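Local coordinates for protein thiosulfate sulfurtransferase RDL2, mitochondrial (Saccharomyces cerevisiae, PDB 6K6R) that catalyses the transfer of the sulfane sulfur of thiosulfate to cyanide, giving thiocyanate and sulfite, as a single-domain mitochondrial rhodanese, at residues D53-K58 and G109-T114; P96-E101 and Y122-T127. One frame throughout, in Å; residues are numbered along the deposited sequence.

In the fold
Both contacts belong to one rhodanese domain, a parallel sheet flanked by helices, and helix 111-121 joins them: its first turn takes part in contact 1, and contact 2 uses the loop that leaves its far end. Contact 1 pairs that helix start with the loop after strand 49-53. It lies on the active-site side, since 109-114 follows closely on Cys106, the predicted persulfide-carrying nucleophile, seen here as S-mercaptocysteine. Contact 2 ties together the two loops that lead into the neighbouring parallel strands 101-104 and 127-129. The centres of the two contacts are 18 Å apart and their nearest atoms about 8 Å, so they do not touch.

Contact 1: residues D53-K58 and G109-T114; sequences DVREPK and GVRAKT
Arg111, in the first turn of helix 111-121, reaches past Val54 to the loop that follows strand 49-53, close to where the active-site loop of the rhodanese domain runs into this helix. Its CB lies 4.2 Å from CG2 of Val54, and the same methyl sits 4.0 Å from the backbone N of Ala112; the valine methyl fills the space beside the helix start, and the small alanine lets the loop come close. Beyond CB the chain bends at chi3 (104°), which places NE so that the guanidinium comes beside the backbone of Arg55 and Glu56. There NH1 lies 4.2 Å from the aliphatic CG of Arg55, while NH2 lies 3.4 Å from CA of Arg55. NH2 and the backbone N of Glu56 are both donors and do not bond each other; Glu59 OE1 takes both, as a salt bridge from the first and a hydrogen bond from the second. An arginine suits the place because it carries apolar carbons past Val54 and still has N-H groups for acidic partners. Arg55 grips Asp53 side-on through NE and NH2, which probably eases the nearness of the two like charges. Asp53 OD1 also accepts from the backbone N of Arg55, forming an Asx turn. Between the segments, water 1 accepts from NH2 of Arg111 at 3.0 Å and donates to Val54 O and to Glu56 OE2, the latter at 2.9 Å.

Contact 2: residues P96-E101 and Y122-T127; sequences PPHDKE and YGYENT
The rings of His98 and Tyr124 lie nearly flat on one another as an offset stack, centroids 4.2 Å apart and planes at 20°. His98 ND1 sits over the centre of the tyrosine ring, whereas Tyr124 CZ lies over the imidazole face toward its rim. In His98 chi1 (-65°) sets CG anti to the carbonyl carbon, and the ring beyond it comes nearer the other loop, where its edge faces Gly123; a side chain there would press on ND1, and the backbone angles of Gly123 themselves call for glycine. The phenol is held at its tip, for Tyr124 OH donates a hydrogen bond to Pro96 O (2.5 Å), and CG of Pro96 packs 3.7 Å from that hydroxyl oxygen. A phenylalanine in place of Tyr124 would lack the hydroxyl and would probably leave Pro96 O without this donor and the ring freer to shift against His98. Farther along, Glu101 and Asn126 cross obliquely, CG of the first 3.5 Å from OD1 of the second, while Glu101 OE2 is hydrogen-bonded to the hydroxyl of Tyr33. Glu101 CA also makes a C-H...O contact with Asn126 O at 3.2 Å. Water 2 accepts from Asn126 N and lies close to the carbonyl oxygens of His98 and Lys100. Pro97 to Lys100 form a type I beta turn, and the pair of loops leads into adjacent parallel strands of the open alpha/beta sheet of the rhodanese fold.

Contact 1: residues D53-K58 and G109-T114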
ATOM      1  N   ASP A  53       0.133   2.254  -1.850  1.00 29.28           N
ATOM      2  CA  ASP A  53      -0.136   3.677  -1.680  1.00 25.22           C
ATOM      3  C   ASP A  53      -1.635   3.905  -1.833  1.00 18.07           C
ATOM      4  O   ASP A  53      -2.213   3.584  -2.878  1.00 25.79           O
ATOM      5  CB  ASP A  53       0.649   4.501  -2.702  1.00 25.38           C
ATOM      6  CG  ASP A  53       0.637   5.992  -2.398  1.00 32.64           C
ATOM      7  OD1 ASP A  53      -0.272   6.465  -1.683  1.00 34.25           O
ATOM      8  OD2 ASP A  53       1.547   6.697  -2.881  1.00 38.41           O
ATOM      9  N   VAL A  54      -2.263   4.458  -0.793  1.00 20.36           N
ATOM     10  CA  VAL A  54      -3.709   4.641  -0.781  1.00 27.14           C
ATOM     11  C   VAL A  54      -4.119   6.075  -1.075  1.00 29.68           C
ATOM     12  O   VAL A  54      -5.315   6.391  -1.023  1.00 23.16           O
ATOM     13  CB  VAL A  54      -4.310   4.176   0.560  1.00 17.82           C
ATOM     14  CG1 VAL A  54      -3.915   2.736   0.832  1.00 20.63           C
ATOM     15  CG2 VAL A  54      -3.853   5.082   1.690  1.00 20.62           C
ATOM     16  N   ARG A  55      -3.167   6.952  -1.385  1.00 29.80           N
ATOM     17  CA  ARG A  55      -3.507   8.312  -1.764  1.00 25.49           C
ATOM     18  C   ARG A  55      -4.241   8.324  -3.103  1.00 28.12           C
ATOM     19  O   ARG A  55      -4.286   7.330  -3.834  1.00 26.74           O
ATOM     20  CB  ARG A  55      -2.254   9.181  -1.855  1.00 29.07           C
ATOM     21  CG  ARG A  55      -1.580   9.472  -0.528  1.00 25.91           C
ATOM     22  CD  ARG A  55      -0.234  10.129  -0.760  1.00 23.01           C
ATOM     23  NE  ARG A  55       0.529   9.421  -1.784  1.00 26.82           N
ATOM     24  CZ  ARG A  55       1.542   9.951  -2.461  1.00 27.75           C
ATOM     25  NH1 ARG A  55       1.918  11.200  -2.227  1.00 32.57           N
ATOM     26  NH2 ARG A  55       2.177   9.230  -3.376  1.00 28.53           N
ATOM     27  N   GLU A  56      -4.825   9.475  -3.419  1.00 31.21           N
ATOM     28  CA  GLU A  56      -5.455   9.648  -4.714  1.00 35.10           C
ATOM     29  C   GLU A  56      -4.386   9.795  -5.795  1.00 33.33           C
ATOM     30  O   GLU A  56      -3.304  10.332  -5.537  1.00 39.10           O
ATOM     31  CB  GLU A  56      -6.365  10.873  -4.705  1.00 26.15           C
ATOM     32  CG  GLU A  56      -7.651  10.672  -3.924  1.00 20.08           C
ATOM     33  CD  GLU A  56      -8.411   9.437  -4.368  1.00 28.64           C
ATOM     34  OE1 GLU A  56      -8.560   9.239  -5.591  1.00 33.79           O
ATOM     35  OE2 GLU A  56      -8.857   8.661  -3.496  1.00 28.17           O
ATOM     36  N   PRO A  57      -4.657   9.313  -7.011  1.00 32.25           N
ATOM     37  CA  PRO A  57      -3.674   9.473  -8.096  1.00 35.68           C
ATOM     38  C   PRO A  57      -3.254  10.914  -8.306  1.00 35.87           C
ATOM     39  O   PRO A  57      -2.148  11.171  -8.799  1.00 30.28           O
ATOM     40  CB  PRO A  57      -4.412   8.916  -9.322  1.00 26.47           C
ATOM     41  CG  PRO A  57      -5.448   8.008  -8.766  1.00 23.50           C
ATOM     42  CD  PRO A  57      -5.867   8.602  -7.457  1.00 26.33           C
ATOM     43  N   LYS A  58      -4.115  11.866  -7.934  1.00 40.46           N
ATOM     44  CA  LYS A  58      -3.750  13.275  -8.017  1.00 38.28           C
ATOM     45  C   LYS A  58      -2.553  13.589  -7.123  1.00 44.08           C
ATOM     46  O   LYS A  58      -1.673  14.368  -7.507  1.00 42.16           O
ATOM     47  CB  LYS A  58      -4.956  14.161  -7.664  1.00 40.78           C
ATOM     48  CG  LYS A  58      -6.290  13.814  -8.376  1.00 60.54           C
ATOM     49  CD  LYS A  58      -7.057  12.661  -7.718  1.00 48.59           C
ATOM     50  CE  LYS A  58      -7.916  11.905  -8.726  1.00 43.74           C
ATOM     51  NZ  LYS A  58      -8.483  10.649  -8.152  1.00 40.33           N
ATOM     52  N   GLY A 109      -4.657  11.279   8.154  1.00 73.19           N
ATOM     53  CA  GLY A 109      -5.977  10.926   8.633  1.00 58.58           C
ATOM     54  C   GLY A 109      -6.109   9.432   8.845  1.00 50.70           C
ATOM     55  O   GLY A 109      -5.180   8.784   9.336  1.00 62.06           O
ATOM     56  N   VAL A 110      -7.250   8.871   8.459  1.00 40.55           N
ATOM     57  CA  VAL A 110      -7.547   7.466   8.692  1.00 26.83           C
ATOM     58  C   VAL A 110      -7.582   6.678   7.383  1.00 31.09           C
ATOM     59  O   VAL A 110      -8.161   5.595   7.329  1.00 28.39           O
ATOM     60  CB  VAL A 110      -8.860   7.304   9.473  1.00 43.13           C
ATOM     61  CG1 VAL A 110      -8.780   8.042  10.799  1.00 30.96           C
ATOM     62  CG2 VAL A 110     -10.032   7.819   8.649  1.00 31.19           C
ATOM     63  N   ARG A 111      -6.959   7.203   6.325  1.00 26.15           N
ATOM     64  CA  ARG A 111      -7.044   6.556   5.019  1.00 28.36           C
ATOM     65  C   ARG A 111      -6.362   5.192   5.028  1.00 27.13           C
ATOM     66  O   ARG A 111      -6.961   4.187   4.631  1.00 26.80           O
ATOM     67  CB  ARG A 111      -6.436   7.458   3.945  1.00 29.89           C
ATOM     68  CG  ARG A 111      -7.382   8.530   3.432  1.00 33.76           C
ATOM     69  CD  ARG A 111      -6.623   9.756   2.956  1.00 30.69           C
ATOM     70  NE  ARG A 111      -6.566   9.830   1.499  1.00 30.95           N
ATOM     71  CZ  ARG A 111      -5.685  10.559   0.821  1.00 33.15           C
ATOM     72  NH1 ARG A 111      -4.781  11.282   1.467  1.00 23.60           N
ATOM     73  NH2 ARG A 111      -5.709  10.566  -0.505  1.00 37.53           N
ATOM     74  N   ALA A 112      -5.104   5.138   5.475  1.00 26.57           N
ATOM     75  CA  ALA A 112      -4.383   3.869   5.484  1.00 28.99           C
ATOM     76  C   ALA A 112      -5.013   2.879   6.456  1.00 20.52           C
ATOM     77  O   ALA A 112      -5.079   1.678   6.173  1.00 14.97           O
ATOM     78  CB  ALA A 112      -2.915   4.099   5.835  1.00 27.63           C
ATOM     79  N   LYS A 113      -5.478   3.367   7.608  1.00 23.63           N
ATOM     80  CA  LYS A 113      -6.147   2.492   8.563  1.00 16.83           C
ATOM     81  C   LYS A 113      -7.413   1.892   7.965  1.00 18.40           C
ATOM     82  O   LYS A 113      -7.723   0.717   8.193  1.00 25.73           O
ATOM     83  CB  LYS A 113      -6.467   3.264   9.844  1.00 21.52           C
ATOM     84  CG  LYS A 113      -7.333   2.505  10.835  1.00 30.05           C
ATOM     85  CD  LYS A 113      -7.368   3.201  12.185  1.00 29.91           C
ATOM     86  CE  LYS A 113      -7.030   2.236  13.311  1.00 31.97           C
ATOM     87  NZ  LYS A 113      -8.168   1.328  13.624  1.00 26.30           N
ATOM     88  N   THR A 114      -8.153   2.683   7.184  1.00 20.16           N
ATOM     89  CA  THR A 114      -9.369   2.176   6.559  1.00 19.21           C
ATOM     90  C   THR A 114      -9.050   1.188   5.445  1.00 14.50           C
ATOM     91  O   THR A 114      -9.764   0.193   5.266  1.00 21.24           O
ATOM     92  CB  THR A 114     -10.208   3.336   6.021  1.00 23.38           C
ATOM     93  OG1 THR A 114     -10.248   4.391   6.990  1.00 22.45           O
ATOM     94  CG2 THR A 114     -11.623   2.875   5.730  1.00 17.77           C
TER
HETATM   95  O   HOH W   1      -7.590   8.305  -0.865  1.00 24.46           O

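Contact 2: residues P96-E101 and Y122-T127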
ATOM      1  N   PRO A  96      -3.467  -8.370  -6.486  1.00 38.39           N
ATOM      2  CA  PRO A  96      -2.511  -9.137  -5.682  1.00 32.51           C
ATOM      3  C   PRO A  96      -3.143 -10.401  -5.131  1.00 36.09           C
ATOM      4  O   PRO A  96      -4.304 -10.388  -4.697  1.00 39.11           O
ATOM      5  CB  PRO A  96      -2.131  -8.167  -4.552  1.00 33.38           C
ATOM      6  CG  PRO A  96      -3.195  -7.114  -4.556  1.00 33.61           C
ATOM      7  CD  PRO A  96      -3.663  -7.005  -5.969  1.00 29.22           C
ATOM      8  N   PRO A  97      -2.418 -11.518  -5.154  1.00 41.34           N
ATOM      9  CA  PRO A  97      -2.923 -12.732  -4.503  1.00 37.72           C
ATOM     10  C   PRO A  97      -3.128 -12.498  -3.016  1.00 29.00           C
ATOM     11  O   PRO A  97      -2.460 -11.668  -2.395  1.00 36.77           O
ATOM     12  CB  PRO A  97      -1.818 -13.765  -4.763  1.00 37.44           C
ATOM     13  CG  PRO A  97      -1.063 -13.236  -5.940  1.00 47.80           C
ATOM     14  CD  PRO A  97      -1.135 -11.744  -5.841  1.00 39.98           C
ATOM     15  N   HIS A  98      -4.072 -13.245  -2.443  1.00 28.35           N
ATOM     16  CA  HIS A  98      -4.450 -13.029  -1.052  1.00 24.58           C
ATOM     17  C   HIS A  98      -3.394 -13.508  -0.064  1.00 43.03           C
ATOM     18  O   HIS A  98      -3.557 -13.288   1.141  1.00 39.48           O
ATOM     19  CB  HIS A  98      -5.789 -13.709  -0.771  1.00 25.78           C
ATOM     20  CG  HIS A  98      -6.930 -13.122  -1.541  1.00 35.64           C
ATOM     21  ND1 HIS A  98      -7.836 -12.249  -0.979  1.00 41.10           N
ATOM     22  CD2 HIS A  98      -7.304 -13.271  -2.834  1.00 38.83           C
ATOM     23  CE1 HIS A  98      -8.724 -11.891  -1.890  1.00 40.57           C
ATOM     24  NE2 HIS A  98      -8.423 -12.498  -3.024  1.00 50.98           N
ATOM     25  N   ASP A  99      -2.325 -14.147  -0.536  1.00 34.96           N
ATOM     26  CA  ASP A  99      -1.217 -14.513   0.335  1.00 41.97           C
ATOM     27  C   ASP A  99      -0.159 -13.423   0.430  1.00 41.45           C
ATOM     28  O   ASP A  99       0.667 -13.460   1.349  1.00 40.40           O
ATOM     29  CB  ASP A  99      -0.563 -15.813  -0.149  1.00 47.71           C
ATOM     30  CG  ASP A  99      -0.392 -15.854  -1.654  1.00 53.75           C
ATOM     31  OD1 ASP A  99       0.542 -15.199  -2.167  1.00 46.65           O
ATOM     32  OD2 ASP A  99      -1.189 -16.542  -2.325  1.00 61.75           O
ATOM     33  N   LYS A 100      -0.165 -12.462  -0.493  1.00 33.93           N
ATOM     34  CA  LYS A 100       0.788 -11.364  -0.440  1.00 30.25           C
ATOM     35  C   LYS A 100       0.548 -10.508   0.796  1.00 33.15           C
ATOM     36  O   LYS A 100      -0.586 -10.347   1.258  1.00 40.87           O
ATOM     37  CB  LYS A 100       0.677 -10.498  -1.696  1.00 36.55           C
ATOM     38  CG  LYS A 100       1.028 -11.210  -2.990  1.00 41.81           C
ATOM     39  CD  LYS A 100       2.483 -11.639  -3.019  1.00 47.58           C
ATOM     40  CE  LYS A 100       2.869 -12.159  -4.394  1.00 47.72           C
ATOM     41  NZ  LYS A 100       3.141 -11.047  -5.347  1.00 47.42           N
ATOM     42  N   GLU A 101       1.631  -9.956   1.337  1.00 28.39           N
ATOM     43  CA  GLU A 101       1.545  -9.032   2.463  1.00 31.33           C
ATOM     44  C   GLU A 101       1.417  -7.617   1.914  1.00 32.85           C
ATOM     45  O   GLU A 101       2.353  -7.094   1.298  1.00 23.61           O
ATOM     46  CB  GLU A 101       2.759  -9.160   3.379  1.00 19.71           C
ATOM     47  CG  GLU A 101       2.660  -8.298   4.631  1.00 30.75           C
ATOM     48  CD  GLU A 101       3.896  -8.375   5.508  1.00 34.48           C
ATOM     49  OE1 GLU A 101       4.955  -8.818   5.015  1.00 32.47           O
ATOM     50  OE2 GLU A 101       3.807  -7.986   6.692  1.00 27.36           O
ATOM     51  N   TYR A 122     -11.573  -8.448   2.759  1.00 25.91           N
ATOM     52  CA  TYR A 122     -11.624  -9.116   1.465  1.00 22.26           C
ATOM     53  C   TYR A 122     -10.735 -10.351   1.403  1.00 32.42           C
ATOM     54  O   TYR A 122     -10.471 -10.856   0.307  1.00 35.45           O
ATOM     55  CB  TYR A 122     -11.240  -8.141   0.351  1.00 24.09           C
ATOM     56  CG  TYR A 122     -12.289  -7.088   0.073  1.00 29.84           C
ATOM     57  CD1 TYR A 122     -13.609  -7.444  -0.165  1.00 28.53           C
ATOM     58  CD2 TYR A 122     -11.960  -5.740   0.055  1.00 30.94           C
ATOM     59  CE1 TYR A 122     -14.572  -6.487  -0.418  1.00 28.91           C
ATOM     60  CE2 TYR A 122     -12.917  -4.774  -0.195  1.00 19.92           C
ATOM     61  CZ  TYR A 122     -14.220  -5.154  -0.431  1.00 21.55           C
ATOM     62  OH  TYR A 122     -15.177  -4.198  -0.680  1.00 25.20           O
ATOM     63  N   GLY A 123     -10.262 -10.847   2.544  1.00 27.51           N
ATOM     64  CA  GLY A 123      -9.449 -12.043   2.572  1.00 26.75           C
ATOM     65  C   GLY A 123      -7.955 -11.816   2.625  1.00 36.68           C
ATOM     66  O   GLY A 123      -7.201 -12.795   2.691  1.00 36.33           O
ATOM     67  N   TYR A 124      -7.497 -10.565   2.589  1.00 30.09           N
ATOM     68  CA  TYR A 124      -6.072 -10.256   2.715  1.00 22.92           C
ATOM     69  C   TYR A 124      -5.749 -10.189   4.202  1.00 30.76           C
ATOM     70  O   TYR A 124      -5.863  -9.141   4.839  1.00 35.36           O
ATOM     71  CB  TYR A 124      -5.730  -8.955   1.999  1.00 21.36           C
ATOM     72  CG  TYR A 124      -5.849  -9.020   0.490  1.00 26.20           C
ATOM     73  CD1 TYR A 124      -4.788  -9.456  -0.292  1.00 26.39           C
ATOM     74  CD2 TYR A 124      -7.022  -8.640  -0.152  1.00 22.93           C
ATOM     75  CE1 TYR A 124      -4.889  -9.514  -1.670  1.00 27.04           C
ATOM     76  CE2 TYR A 124      -7.133  -8.696  -1.530  1.00 26.60           C
ATOM     77  CZ  TYR A 124      -6.065  -9.133  -2.283  1.00 28.67           C
ATOM     78  OH  TYR A 124      -6.170  -9.191  -3.654  1.00 31.10           O
ATOM     79  N   GLU A 125      -5.342 -11.325   4.768  1.00 32.49           N
ATOM     80  CA  GLU A 125      -5.097 -11.420   6.200  1.00 33.17           C
ATOM     81  C   GLU A 125      -3.636 -11.208   6.582  1.00 26.89           C
ATOM     82  O   GLU A 125      -3.325 -11.172   7.777  1.00 32.27           O
ATOM     83  CB  GLU A 125      -5.577 -12.776   6.734  1.00 36.68           C
ATOM     84  CG  GLU A 125      -6.852 -13.291   6.079  1.00 35.60           C
ATOM     85  CD  GLU A 125      -8.108 -12.635   6.627  1.00 57.72           C
ATOM     86  OE1 GLU A 125      -8.013 -11.868   7.611  1.00 70.64           O
ATOM     87  OE2 GLU A 125      -9.198 -12.896   6.083  1.00 60.97           O
ATOM     88  N   ASN A 126      -2.741 -11.068   5.608  1.00 25.44           N
ATOM     89  CA  ASN A 126      -1.338 -10.736   5.848  1.00 27.07           C
ATOM     90  C   ASN A 126      -1.149  -9.278   5.438  1.00 32.63           C
ATOM     91  O   ASN A 126      -1.051  -8.968   4.248  1.00 30.18           O
ATOM     92  CB  ASN A 126      -0.415 -11.669   5.070  1.00 31.67           C
ATOM     93  CG  ASN A 126       1.021 -11.611   5.554  1.00 39.94           C
ATOM     94  OD1 ASN A 126       1.331 -10.943   6.541  1.00 44.27           O
ATOM     95  ND2 ASN A 126       1.909 -12.310   4.855  1.00 41.29           N
ATOM     96  N   THR A 127      -1.118  -8.381   6.423  1.00 23.39           N
ATOM     97  CA  THR A 127      -1.071  -6.950   6.163  1.00 27.55           C
ATOM     98  C   THR A 127      -0.024  -6.279   7.043  1.00 23.47           C
ATOM     99  O   THR A 127       0.393  -6.810   8.075  1.00 24.62           O
ATOM    100  CB  THR A 127      -2.434  -6.274   6.405  1.00 16.46           C
ATOM    101  OG1 THR A 127      -2.743  -6.300   7.804  1.00 23.77           O
ATOM    102  CG2 THR A 127      -3.540  -6.973   5.628  1.00 17.23           C
TER
HETATM  103  O   HOH W   2      -2.746 -10.766   2.514  1.00 29.05           O
HETATM  104  O   HOH W   3       5.187 -11.622   4.526  1.00 30.88           O